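PDB 6H5B: MglB from Myxococcus xanthus, which probably acts as a Roadblock/LC7-domain adaptor and regulator of a small GTPase, influencing its nucleotide state. Local coordinates for residues 31-36 with 46-51; 35-40 with 96-101; 87-92 with 103-108. All coordinates share one frame; numbering follows the deposited sequence.

Interaction 1 of 3, residues 31-36 with 46-51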
ATOM      1  N   VAL B  31       3.098   9.755  -3.888  1.00 50.36           N
ATOM      2  CA  VAL B  31       1.972   9.563  -2.980  1.00 46.72           C
ATOM      3  C   VAL B  31       1.927   8.105  -2.551  1.00 39.69           C
ATOM      4  O   VAL B  31       2.387   7.210  -3.267  1.00 42.33           O
ATOM      5  CB  VAL B  31       0.631  10.002  -3.615  1.00 49.89           C
ATOM      6  CG1 VAL B  31       0.256   9.093  -4.783  1.00 51.63           C
ATOM      7  CG2 VAL B  31      -0.457  10.027  -2.562  1.00 49.42           C
ATOM      8  N   VAL B  32       1.353   7.868  -1.375  1.00 36.00           N
ATOM      9  CA  VAL B  32       1.246   6.532  -0.801  1.00 37.39           C
ATOM     10  C   VAL B  32      -0.135   6.357  -0.198  1.00 40.53           C
ATOM     11  O   VAL B  32      -0.635   7.244   0.498  1.00 44.67           O
ATOM     12  CB  VAL B  32       2.311   6.286   0.281  1.00 42.53           C
ATOM     13  CG1 VAL B  32       1.899   5.112   1.163  1.00 39.03           C
ATOM     14  CG2 VAL B  32       3.670   6.046  -0.355  1.00 45.84           C
ATOM     15  N   PHE B  33      -0.727   5.192  -0.431  1.00 36.64           N
ATOM     16  CA  PHE B  33      -2.012   4.827   0.144  1.00 40.95           C
ATOM     17  C   PHE B  33      -1.911   3.458   0.793  1.00 43.15           C
ATOM     18  O   PHE B  33      -1.223   2.566   0.291  1.00 45.33           O
ATOM     19  CB  PHE B  33      -3.116   4.800  -0.911  1.00 43.09           C
ATOM     20  CG  PHE B  33      -3.311   6.105  -1.615  1.00 48.76           C
ATOM     21  CD1 PHE B  33      -4.297   6.991  -1.199  1.00 51.33           C
ATOM     22  CD2 PHE B  33      -2.511   6.451  -2.694  1.00 47.66           C
ATOM     23  CE1 PHE B  33      -4.481   8.198  -1.849  1.00 52.44           C
ATOM     24  CE2 PHE B  33      -2.689   7.652  -3.349  1.00 47.19           C
ATOM     25  CZ  PHE B  33      -3.674   8.529  -2.927  1.00 50.46           C
ATOM     26  N   LEU B  34      -2.609   3.294   1.905  1.00 43.64           N
ATOM     27  CA  LEU B  34      -2.751   2.008   2.566  1.00 46.35           C
ATOM     28  C   LEU B  34      -4.242   1.751   2.686  1.00 50.52           C
ATOM     29  O   LEU B  34      -4.948   2.506   3.374  1.00 55.01           O
ATOM     30  CB  LEU B  34      -2.068   2.006   3.930  1.00 41.43           C
ATOM     31  CG  LEU B  34      -2.061   0.633   4.581  1.00 34.09           C
ATOM     32  CD1 LEU B  34      -1.069  -0.232   3.848  1.00 32.66           C
ATOM     33  CD2 LEU B  34      -1.692   0.752   6.045  1.00 34.70           C
ATOM     34  N   VAL B  35      -4.711   0.717   1.979  1.00 47.88           N
ATOM     35  CA  VAL B  35      -6.132   0.410   1.860  1.00 44.58           C
ATOM     36  C   VAL B  35      -6.401  -1.002   2.361  1.00 45.31           C
ATOM     37  O   VAL B  35      -5.598  -1.921   2.185  1.00 53.85           O
ATOM     38  CB  VAL B  35      -6.648   0.558   0.412  1.00 38.01           C
ATOM     39  CG1 VAL B  35      -6.163   1.860  -0.191  1.00 34.94           C
ATOM     40  CG2 VAL B  35      -6.198  -0.624  -0.421  1.00 45.06           C
ATOM     41  N   ASP B  36      -7.578  -1.179   2.932  1.00 42.52           N
ATOM     42  CA  ASP B  36      -8.055  -2.473   3.369  1.00 46.48           C
ATOM     43  C   ASP B  36      -8.555  -3.265   2.165  1.00 39.84           C
ATOM     44  O   ASP B  36      -8.798  -2.712   1.092  1.00 43.27           O
ATOM     45  CB  ASP B  36      -9.179  -2.289   4.390  1.00 65.78           C
ATOM     46  CG  ASP B  36      -9.493  -3.555   5.149  1.00 82.95           C
ATOM     47  OD1 ASP B  36      -8.822  -4.586   4.906  1.00 87.37           O
ATOM     48  OD2 ASP B  36     -10.425  -3.521   5.981  1.00 88.92           O
ATOM     49  N   GLY B  46       1.660  12.089   1.217  1.00 49.41           N
ATOM     50  CA  GLY B  46       2.141  12.693  -0.010  1.00 50.22           C
ATOM     51  C   GLY B  46       1.131  13.627  -0.639  1.00 53.15           C
ATOM     52  O   GLY B  46       0.345  14.257   0.075  1.00 54.91           O
ATOM     53  N   GLN B  47       1.136  13.718  -1.974  1.00 55.19           N
ATOM     54  CA  GLN B  47       0.262  14.641  -2.704  1.00 58.41           C
ATOM     55  C   GLN B  47      -1.133  14.030  -2.874  1.00 58.34           C
ATOM     56  O   GLN B  47      -1.601  13.736  -3.978  1.00 58.25           O
ATOM     57  CB  GLN B  47       0.875  15.003  -4.049  1.00 59.65           C
ATOM     58  CG  GLN B  47       2.181  15.781  -3.973  1.00 68.49           C
ATOM     59  CD  GLN B  47       2.625  16.297  -5.339  1.00 75.94           C
ATOM     60  OE1 GLN B  47       1.821  16.396  -6.272  1.00 76.40           O
ATOM     61  NE2 GLN B  47       3.910  16.621  -5.464  1.00 81.30           N
ATOM     62  N   THR B  48      -1.818  13.868  -1.740  1.00 53.35           N
ATOM     63  CA  THR B  48      -3.149  13.273  -1.742  1.00 58.04           C
ATOM     64  C   THR B  48      -4.187  14.159  -2.416  1.00 63.77           C
ATOM     65  O   THR B  48      -5.270  13.669  -2.748  1.00 68.66           O
ATOM     66  CB  THR B  48      -3.592  12.961  -0.312  1.00 66.26           C
ATOM     67  OG1 THR B  48      -3.147  14.003   0.567  1.00 71.41           O
ATOM     68  CG2 THR B  48      -3.029  11.619   0.152  1.00 65.90           C
ATOM     69  N   GLN B  49      -3.892  15.442  -2.615  1.00 69.44           N
ATOM     70  CA  GLN B  49      -4.857  16.343  -3.228  1.00 68.94           C
ATOM     71  C   GLN B  49      -5.051  15.991  -4.699  1.00 71.54           C
ATOM     72  O   GLN B  49      -4.154  15.465  -5.362  1.00 71.00           O
ATOM     73  CB  GLN B  49      -4.405  17.800  -3.106  1.00 69.40           C
ATOM     74  CG  GLN B  49      -3.172  18.156  -3.936  1.00 69.14           C
ATOM     75  CD  GLN B  49      -1.864  17.757  -3.275  1.00 73.41           C
ATOM     76  OE1 GLN B  49      -1.827  16.869  -2.424  1.00 77.31           O
ATOM     77  NE2 GLN B  49      -0.779  18.408  -3.677  1.00 76.74           N
ATOM     78  N   ASN B  50      -6.245  16.281  -5.206  1.00 63.54           N
ATOM     79  CA  ASN B  50      -6.572  16.045  -6.613  1.00 77.05           C
ATOM     80  C   ASN B  50      -6.510  14.564  -6.982  1.00 73.45           C
ATOM     81  O   ASN B  50      -6.256  14.209  -8.137  1.00 80.89           O
ATOM     82  CB  ASN B  50      -5.666  16.861  -7.543  1.00 87.59           C
ATOM     83  CG  ASN B  50      -6.147  18.292  -7.719  1.00 94.29           C
ATOM     84  OD1 ASN B  50      -5.382  19.239  -7.536  1.00101.27           O
ATOM     85  ND2 ASN B  50      -7.420  18.455  -8.075  1.00 87.87           N
ATOM     86  N   ILE B  51      -6.750  13.688  -6.011  1.00 71.31           N
ATOM     87  CA  ILE B  51      -6.905  12.260  -6.256  1.00 60.29           C
ATOM     88  C   ILE B  51      -8.232  11.838  -5.644  1.00 54.66           C
ATOM     89  O   ILE B  51      -8.477  12.084  -4.459  1.00 61.24           O
ATOM     90  CB  ILE B  51      -5.752  11.424  -5.664  1.00 52.68           C
ATOM     91  CG1 ILE B  51      -4.560  11.388  -6.613  1.00 50.25           C
ATOM     92  CG2 ILE B  51      -6.211  10.006  -5.371  1.00 51.26           C
ATOM     93  CD1 ILE B  51      -3.390  10.588  -6.069  1.00 46.18           C
TER
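V31 and G46 face each other as an antiparallel non-hydrogen-bonded pair, their CA atoms 4.3 Å apart, in the Roadblock/LC7 sheet where a loop leads from strand 41-46 to helix 53-74. G46 has a positive phi (93°), where a CB would be jammed against the preceding carbonyl, which calls for glycine. Past it, Q47 sits at the centre of an inverse gamma turn closed by a weak bond from T48 N to G46 O, and a type II turn runs from T48 to I51. The two branches of V31 divide the work: CG2 crosses the methyl of T48 at about a right angle (CG2 to CG2, 4.1 Å), while CG1 meets I51 CD1 tip to tip at 4.1 Å. I51 CD1 also lies at the edge of the F33 ring, near its plane and 3.8 Å from CZ; the ring gets there because CG stands anti to the carbonyl carbon (chi1 -59°). L56 of helix 53-74 touches both F33 and I51. Between these two segments the side chains meet through carbon alone, so beyond the backbone bonding of V32 with A45 the loop lies on the strand by apolar contact.

Interaction 2 of 3, residues 35-40 with 96-101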
ATOM      1  N   VAL B  35      -4.711   0.717   1.979  1.00 47.88           N
ATOM      2  CA  VAL B  35      -6.132   0.410   1.860  1.00 44.58           C
ATOM      3  C   VAL B  35      -6.401  -1.002   2.361  1.00 45.31           C
ATOM      4  O   VAL B  35      -5.598  -1.921   2.185  1.00 53.85           O
ATOM      5  CB  VAL B  35      -6.648   0.558   0.412  1.00 38.01           C
ATOM      6  CG1 VAL B  35      -6.163   1.860  -0.191  1.00 34.94           C
ATOM      7  CG2 VAL B  35      -6.198  -0.624  -0.421  1.00 45.06           C
ATOM      8  N   ASP B  36      -7.578  -1.179   2.932  1.00 42.52           N
ATOM      9  CA  ASP B  36      -8.055  -2.473   3.369  1.00 46.48           C
ATOM     10  C   ASP B  36      -8.555  -3.265   2.165  1.00 39.84           C
ATOM     11  O   ASP B  36      -8.798  -2.712   1.092  1.00 43.27           O
ATOM     12  CB  ASP B  36      -9.179  -2.289   4.390  1.00 65.78           C
ATOM     13  CG  ASP B  36      -9.493  -3.555   5.149  1.00 82.95           C
ATOM     14  OD1 ASP B  36      -8.822  -4.586   4.906  1.00 87.37           O
ATOM     15  OD2 ASP B  36     -10.425  -3.521   5.981  1.00 88.92           O
ATOM     16  N   LYS B  37      -8.655  -4.583   2.329  1.00 44.85           N
ATOM     17  CA  LYS B  37      -9.192  -5.411   1.255  1.00 46.23           C
ATOM     18  C   LYS B  37     -10.683  -5.206   1.031  1.00 49.31           C
ATOM     19  O   LYS B  37     -11.196  -5.664   0.010  1.00 50.35           O
ATOM     20  CB  LYS B  37      -8.925  -6.889   1.519  1.00 53.14           C
ATOM     21  CG  LYS B  37      -7.528  -7.316   1.138  1.00 65.02           C
ATOM     22  CD  LYS B  37      -7.430  -8.825   0.982  1.00 75.87           C
ATOM     23  CE  LYS B  37      -6.249  -9.205   0.098  1.00 81.14           C
ATOM     24  NZ  LYS B  37      -6.271 -10.635  -0.318  1.00 86.65           N
ATOM     25  N   ASN B  38     -11.393  -4.550   1.947  1.00 47.67           N
ATOM     26  CA  ASN B  38     -12.807  -4.241   1.753  1.00 45.39           C
ATOM     27  C   ASN B  38     -13.007  -2.906   1.054  1.00 45.59           C
ATOM     28  O   ASN B  38     -14.149  -2.483   0.867  1.00 50.69           O
ATOM     29  CB  ASN B  38     -13.579  -4.222   3.092  1.00 50.39           C
ATOM     30  CG  ASN B  38     -13.279  -5.423   3.977  1.00 62.86           C
ATOM     31  OD1 ASN B  38     -13.323  -6.577   3.529  1.00 63.85           O
ATOM     32  ND2 ASN B  38     -13.024  -5.162   5.255  1.00 69.30           N
ATOM     33  N   GLY B  39     -11.929  -2.233   0.667  1.00 48.29           N
ATOM     34  CA  GLY B  39     -11.998  -0.928   0.059  1.00 45.40           C
ATOM     35  C   GLY B  39     -11.742   0.207   1.023  1.00 44.83           C
ATOM     36  O   GLY B  39     -11.382   1.303   0.583  1.00 46.86           O
ATOM     37  N   GLN B  40     -11.903  -0.033   2.323  1.00 48.96           N
ATOM     38  CA  GLN B  40     -11.697   1.020   3.307  1.00 50.17           C
ATOM     39  C   GLN B  40     -10.263   1.511   3.256  1.00 47.60           C
ATOM     40  O   GLN B  40      -9.323   0.717   3.310  1.00 57.45           O
ATOM     41  CB  GLN B  40     -12.010   0.525   4.718  1.00 57.29           C
ATOM     42  CG  GLN B  40     -11.637   1.546   5.795  1.00 59.06           C
ATOM     43  CD  GLN B  40     -11.421   0.933   7.167  1.00 61.15           C
ATOM     44  OE1 GLN B  40     -12.376   0.647   7.890  1.00 61.77           O
ATOM     45  NE2 GLN B  40     -10.159   0.731   7.535  1.00 62.73           N
ATOM     46  N   VAL B  96       0.195  -6.644   2.138  1.00 39.46           N
ATOM     47  CA  VAL B  96       0.806  -6.980   3.415  1.00 41.45           C
ATOM     48  C   VAL B  96      -0.198  -7.848   4.156  1.00 48.04           C
ATOM     49  O   VAL B  96      -1.398  -7.528   4.211  1.00 54.69           O
ATOM     50  CB  VAL B  96       1.183  -5.735   4.238  1.00 40.16           C
ATOM     51  CG1 VAL B  96       1.832  -4.672   3.347  1.00 40.40           C
ATOM     52  CG2 VAL B  96      -0.017  -5.212   4.999  1.00 39.70           C
ATOM     53  N   GLY B  97       0.304  -8.938   4.729  1.00 49.14           N
ATOM     54  CA  GLY B  97      -0.554  -9.932   5.313  1.00 58.05           C
ATOM     55  C   GLY B  97      -1.443 -10.481   4.215  1.00 66.26           C
ATOM     56  O   GLY B  97      -1.037 -10.650   3.058  1.00 62.70           O
ATOM     57  N   SER B  98      -2.675 -10.791   4.590  1.00 64.09           N
ATOM     58  CA  SER B  98      -3.741 -10.999   3.627  1.00 78.60           C
ATOM     59  C   SER B  98      -4.715  -9.840   3.675  1.00 75.43           C
ATOM     60  O   SER B  98      -5.756  -9.879   3.011  1.00 82.69           O
ATOM     61  CB  SER B  98      -4.473 -12.318   3.891  1.00 93.32           C
ATOM     62  OG  SER B  98      -5.619 -12.451   3.059  1.00 97.67           O
ATOM     63  N   ARG B  99      -4.385  -8.803   4.443  1.00 76.80           N
ATOM     64  CA  ARG B  99      -5.346  -7.806   4.886  1.00 73.27           C
ATOM     65  C   ARG B  99      -5.214  -6.473   4.169  1.00 59.22           C
ATOM     66  O   ARG B  99      -6.231  -5.883   3.796  1.00 60.60           O
ATOM     67  CB  ARG B  99      -5.224  -7.587   6.404  1.00 83.01           C
ATOM     68  CG  ARG B  99      -6.059  -8.551   7.246  1.00 92.34           C
ATOM     69  CD  ARG B  99      -7.561  -8.335   7.031  1.00 97.25           C
ATOM     70  NE  ARG B  99      -8.306  -9.594   7.024  1.00102.39           N
ATOM     71  CZ  ARG B  99      -8.868 -10.149   8.095  1.00103.65           C
ATOM     72  NH1 ARG B  99      -8.780  -9.562   9.281  1.00101.33           N
ATOM     73  NH2 ARG B  99      -9.521 -11.298   7.979  1.00105.15           N
ATOM     74  N   VAL B 100      -4.001  -5.965   3.968  1.00 51.59           N
ATOM     75  CA  VAL B 100      -3.903  -4.585   3.515  1.00 41.68           C
ATOM     76  C   VAL B 100      -3.100  -4.515   2.221  1.00 44.46           C
ATOM     77  O   VAL B 100      -2.398  -5.454   1.839  1.00 51.35           O
ATOM     78  CB  VAL B 100      -3.312  -3.659   4.603  1.00 38.61           C
ATOM     79  CG1 VAL B 100      -1.947  -3.161   4.209  1.00 45.84           C
ATOM     80  CG2 VAL B 100      -4.246  -2.501   4.857  1.00 35.36           C
ATOM     81  N   VAL B 101      -3.230  -3.375   1.539  1.00 47.19           N
ATOM     82  CA  VAL B 101      -2.512  -3.091   0.304  1.00 46.86           C
ATOM     83  C   VAL B 101      -1.805  -1.751   0.442  1.00 48.94           C
ATOM     84  O   VAL B 101      -2.360  -0.796   1.007  1.00 44.71           O
ATOM     85  CB  VAL B 101      -3.462  -3.061  -0.911  1.00 47.50           C
ATOM     86  CG1 VAL B 101      -2.663  -3.085  -2.208  1.00 43.55           C
ATOM     87  CG2 VAL B 101      -4.472  -4.200  -0.838  1.00 52.52           C
TER
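V35 and V101 form an antiparallel hydrogen-bonded pair in which both backbone donors and both acceptors are used: V35 N gives to V101 O at 3.0 Å, and V101 N to V35 O at 2.9 Å. On the face toward helix 53-74, V35 CG2 packs on V101 CB at 3.7 Å; T60 of that helix touches V35, and V64 touches V101. One residue on, D36 and V100 make a non-hydrogen-bonded pair, and D36 N turns away from strand 100-106 to bond Q40 O. The type I turn from D36 to G39, which leads into strand 41-46, is closed by G39 N on D36 O. K37 N makes two weak bonds, to R99 O across the contact and to D36 OD1, which is brought near by a CG anti to its backbone nitrogen (chi1 -166°). These two oxygens, R99 O and D36 OD1, lie 3.1 Å apart; both are acceptors and do not bond each other. Opposite, R99 and V100 both face V96 in a classic beta bulge at the end of the hairpin: V96 O receives R99 N at 3.3 Å and V100 N at 3.0 Å, while V96 N gives to V100 O. Two well-aligned bonds thus fix the register at V35 and V101, whereas beyond D36 the K37 N-H is divided between two acceptors, each at a poor angle (129°), and probably satisfies neither fully.

Interaction 3 of 3, residues 87-92 with 103-108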
ATOM      1  N   ALA B  87       4.012   6.727 -18.261  1.00 77.36           N
ATOM      2  CA  ALA B  87       4.816   7.664 -19.037  1.00 75.78           C
ATOM      3  C   ALA B  87       5.597   8.606 -18.133  1.00 69.92           C
ATOM      4  O   ALA B  87       6.810   8.769 -18.296  1.00 74.11           O
ATOM      5  CB  ALA B  87       3.926   8.454 -19.996  1.00 74.12           C
ATOM      6  N   LYS B  88       4.922   9.223 -17.169  1.00 68.10           N
ATOM      7  CA  LYS B  88       5.550  10.140 -16.226  1.00 74.57           C
ATOM      8  C   LYS B  88       5.550   9.610 -14.802  1.00 75.97           C
ATOM      9  O   LYS B  88       6.547   9.762 -14.088  1.00 83.29           O
ATOM     10  CB  LYS B  88       4.845  11.507 -16.259  1.00 78.18           C
ATOM     11  CG  LYS B  88       4.939  12.249 -17.603  1.00 84.47           C
ATOM     12  CD  LYS B  88       4.191  13.590 -17.573  1.00 83.11           C
ATOM     13  CE  LYS B  88       4.243  14.330 -18.922  1.00 82.03           C
ATOM     14  NZ  LYS B  88       5.592  14.898 -19.253  1.00 77.39           N
ATOM     15  N   ASP B  89       4.463   8.966 -14.382  1.00 67.81           N
ATOM     16  CA  ASP B  89       4.348   8.386 -13.055  1.00 68.09           C
ATOM     17  C   ASP B  89       4.196   6.874 -13.164  1.00 69.39           C
ATOM     18  O   ASP B  89       3.728   6.346 -14.179  1.00 72.01           O
ATOM     19  CB  ASP B  89       3.155   8.967 -12.279  1.00 72.56           C
ATOM     20  CG  ASP B  89       3.148  10.484 -12.262  1.00 85.23           C
ATOM     21  OD1 ASP B  89       4.089  11.087 -12.817  1.00 93.09           O
ATOM     22  OD2 ASP B  89       2.211  11.072 -11.675  1.00 88.50           O
ATOM     23  N   SER B  90       4.591   6.182 -12.103  1.00 64.97           N
ATOM     24  CA  SER B  90       4.469   4.739 -12.032  1.00 59.54           C
ATOM     25  C   SER B  90       3.756   4.363 -10.747  1.00 53.14           C
ATOM     26  O   SER B  90       3.673   5.150  -9.795  1.00 51.89           O
ATOM     27  CB  SER B  90       5.836   4.038 -12.095  1.00 62.10           C
ATOM     28  OG  SER B  90       6.502   4.314 -13.315  1.00 62.56           O
ATOM     29  N   LEU B  91       3.278   3.125 -10.722  1.00 48.53           N
ATOM     30  CA  LEU B  91       2.477   2.621  -9.628  1.00 49.22           C
ATOM     31  C   LEU B  91       3.067   1.299  -9.170  1.00 48.33           C
ATOM     32  O   LEU B  91       3.456   0.465  -9.990  1.00 50.77           O
ATOM     33  CB  LEU B  91       1.033   2.426 -10.083  1.00 51.58           C
ATOM     34  CG  LEU B  91      -0.068   2.380  -9.028  1.00 54.47           C
ATOM     35  CD1 LEU B  91      -0.415   3.783  -8.544  1.00 52.29           C
ATOM     36  CD2 LEU B  91      -1.295   1.674  -9.583  1.00 56.70           C
ATOM     37  N   TYR B  92       3.146   1.128  -7.856  1.00 49.76           N
ATOM     38  CA  TYR B  92       3.652  -0.085  -7.236  1.00 50.14           C
ATOM     39  C   TYR B  92       2.677  -0.502  -6.149  1.00 50.51           C
ATOM     40  O   TYR B  92       2.304   0.318  -5.306  1.00 50.72           O
ATOM     41  CB  TYR B  92       5.050   0.140  -6.658  1.00 55.30           C
ATOM     42  CG  TYR B  92       5.811  -1.133  -6.403  1.00 50.00           C
ATOM     43  CD1 TYR B  92       5.823  -1.716  -5.145  1.00 47.85           C
ATOM     44  CD2 TYR B  92       6.514  -1.756  -7.426  1.00 47.25           C
ATOM     45  CE1 TYR B  92       6.518  -2.885  -4.912  1.00 52.83           C
ATOM     46  CE2 TYR B  92       7.213  -2.926  -7.204  1.00 46.87           C
ATOM     47  CZ  TYR B  92       7.213  -3.487  -5.946  1.00 50.54           C
ATOM     48  OH  TYR B  92       7.908  -4.651  -5.713  1.00 52.82           O
ATOM     49  N   VAL B 103      -0.068   1.161  -1.878  1.00 43.57           N
ATOM     50  CA  VAL B 103      -0.040   1.732  -3.216  1.00 39.57           C
ATOM     51  C   VAL B 103       0.945   2.888  -3.200  1.00 37.99           C
ATOM     52  O   VAL B 103       0.841   3.786  -2.362  1.00 38.12           O
ATOM     53  CB  VAL B 103      -1.434   2.226  -3.630  1.00 39.91           C
ATOM     54  CG1 VAL B 103      -1.450   2.598  -5.107  1.00 33.88           C
ATOM     55  CG2 VAL B 103      -2.473   1.174  -3.302  1.00 44.34           C
ATOM     56  N   VAL B 104       1.884   2.882  -4.133  1.00 41.81           N
ATOM     57  CA  VAL B 104       2.864   3.952  -4.224  1.00 48.53           C
ATOM     58  C   VAL B 104       2.868   4.491  -5.643  1.00 49.54           C
ATOM     59  O   VAL B 104       3.013   3.731  -6.605  1.00 50.91           O
ATOM     60  CB  VAL B 104       4.271   3.468  -3.827  1.00 46.77           C
ATOM     61  CG1 VAL B 104       5.250   4.634  -3.848  1.00 47.13           C
ATOM     62  CG2 VAL B 104       4.236   2.823  -2.455  1.00 45.05           C
ATOM     63  N   ILE B 105       2.718   5.799  -5.768  1.00 45.94           N
ATOM     64  CA  ILE B 105       2.815   6.478  -7.044  1.00 41.88           C
ATOM     65  C   ILE B 105       4.093   7.288  -6.990  1.00 54.03           C
ATOM     66  O   ILE B 105       4.275   8.114  -6.083  1.00 59.65           O
ATOM     67  CB  ILE B 105       1.599   7.370  -7.305  1.00 36.62           C
ATOM     68  CG1 ILE B 105       0.323   6.599  -6.988  1.00 32.59           C
ATOM     69  CG2 ILE B 105       1.608   7.847  -8.743  1.00 45.04           C
ATOM     70  CD1 ILE B 105      -0.937   7.410  -7.168  1.00 30.11           C
ATOM     71  N   PHE B 106       4.995   7.035  -7.932  1.00 48.12           N
ATOM     72  CA  PHE B 106       6.284   7.697  -7.858  1.00 55.44           C
ATOM     73  C   PHE B 106       6.702   8.221  -9.217  1.00 70.36           C
ATOM     74  O   PHE B 106       6.212   7.794 -10.268  1.00 68.28           O
ATOM     75  CB  PHE B 106       7.374   6.789  -7.281  1.00 52.42           C
ATOM     76  CG  PHE B 106       7.572   5.524  -8.038  1.00 45.95           C
ATOM     77  CD1 PHE B 106       6.703   4.464  -7.869  1.00 47.24           C
ATOM     78  CD2 PHE B 106       8.630   5.383  -8.909  1.00 44.79           C
ATOM     79  CE1 PHE B 106       6.884   3.281  -8.564  1.00 44.71           C
ATOM     80  CE2 PHE B 106       8.818   4.207  -9.606  1.00 45.23           C
ATOM     81  CZ  PHE B 106       7.945   3.153  -9.434  1.00 43.01           C
ATOM     82  N   ASP B 107       7.628   9.172  -9.147  1.00 53.68           N
ATOM     83  CA  ASP B 107       8.168  10.016 -10.190  1.00 70.63           C
ATOM     84  C   ASP B 107       9.583   9.556 -10.570  1.00 65.22           C
ATOM     85  O   ASP B 107       9.993   8.436 -10.243  1.00 54.57           O
ATOM     86  CB  ASP B 107       8.139  11.455  -9.659  1.00 95.70           C
ATOM     87  CG  ASP B 107       8.385  12.495 -10.735  1.00119.19           C
ATOM     88  OD1 ASP B 107       8.688  12.135 -11.889  1.00127.83           O
ATOM     89  OD2 ASP B 107       8.282  13.698 -10.429  1.00126.19           O
ATOM     90  N   ASN B 108      10.317  10.427 -11.281  1.00 83.33           N
ATOM     91  CA  ASN B 108      11.775  10.385 -11.410  1.00 82.96           C
ATOM     92  C   ASN B 108      12.471  10.781 -10.115  1.00 76.78           C
ATOM     93  O   ASN B 108      13.692  10.604  -9.998  1.00 77.88           O
ATOM     94  CB  ASN B 108      12.240  11.340 -12.516  1.00 82.96           C
ATOM     95  CG  ASN B 108      11.696  10.980 -13.870  1.00 87.66           C
ATOM     96  OD1 ASN B 108      12.365  10.302 -14.643  1.00 91.12           O
ATOM     97  ND2 ASN B 108      10.489  11.451 -14.181  1.00 87.64           N
TER
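The ring of F106 carries S90 CB over one face, a CH-pi contact 3.9 Å from the ring centroid and 26° off its normal, displaced toward the rim so that CZ is the ring atom nearest to CB. Y92 CB approaches the same ring obliquely, 4.1 Å from CE1, and F83 of the neighbouring strand 81-84 also touches it. The setting is the beta hairpin of strands 90-96 and 100-106 in the antiparallel sheet of the Roadblock/LC7 fold, where the stretches 90-92 and 103-106 run at 158° to each other. F106 reaches over its partner because CG sits between the backbone N and the carbonyl carbon (chi1 58°), which swings the ring across to S90. With an alanine at F106, S90 CB is likely to lose its aromatic cover, and a gap would probably open beside Y92 and F83.

The backbone is bonded in pairs: S90 N to F106 O and F106 N to S90 O, then Y92 N to V104 O and V104 N to Y92 O, all about 2.9-3.0 Å. Between them, L91 and I105 form a non-hydrogen-bonded pair on the other face, their side chains lying alongside and pointing the same way; L91 CD1 rests against I105 CG1 and also touches V103 CG1 at 3.8 Å. Y92 and V104 pack on I119 of helix 112-130, and the tyrosine hydroxyl bonds N81 ND2. At the open end, the carboxylates of D89 and D107 come within 4.8 Å (OD1 to OD1), a likeness of charge that the salt bridge from D89 OD2 to K30 probably eases. D107 OD1 is met nearly along its C-O bond by N108 ND2, at 3.0 Å.

The three contacts follow one antiparallel sheet across neighbouring strands. Interactions 1 and 2 share V35 and D36: interaction 1 takes the start of strand 31-36 and interaction 2 its end, where it is paired with strand 100-106, with centres about 14 Å apart. Interaction 3 lies about 12 Å from interaction 1, centre to centre, and is tied to it through the sheet by probable hydrogen bonds from V103 N to F33 O (2.8 Å) and from I105 N to V31 O (2.9 Å). Interactions 2 and 3, about 20 Å apart between centres, occupy successive parts of strand 100-106 on opposite sides of the chain's centre, making that strand the common thread between them.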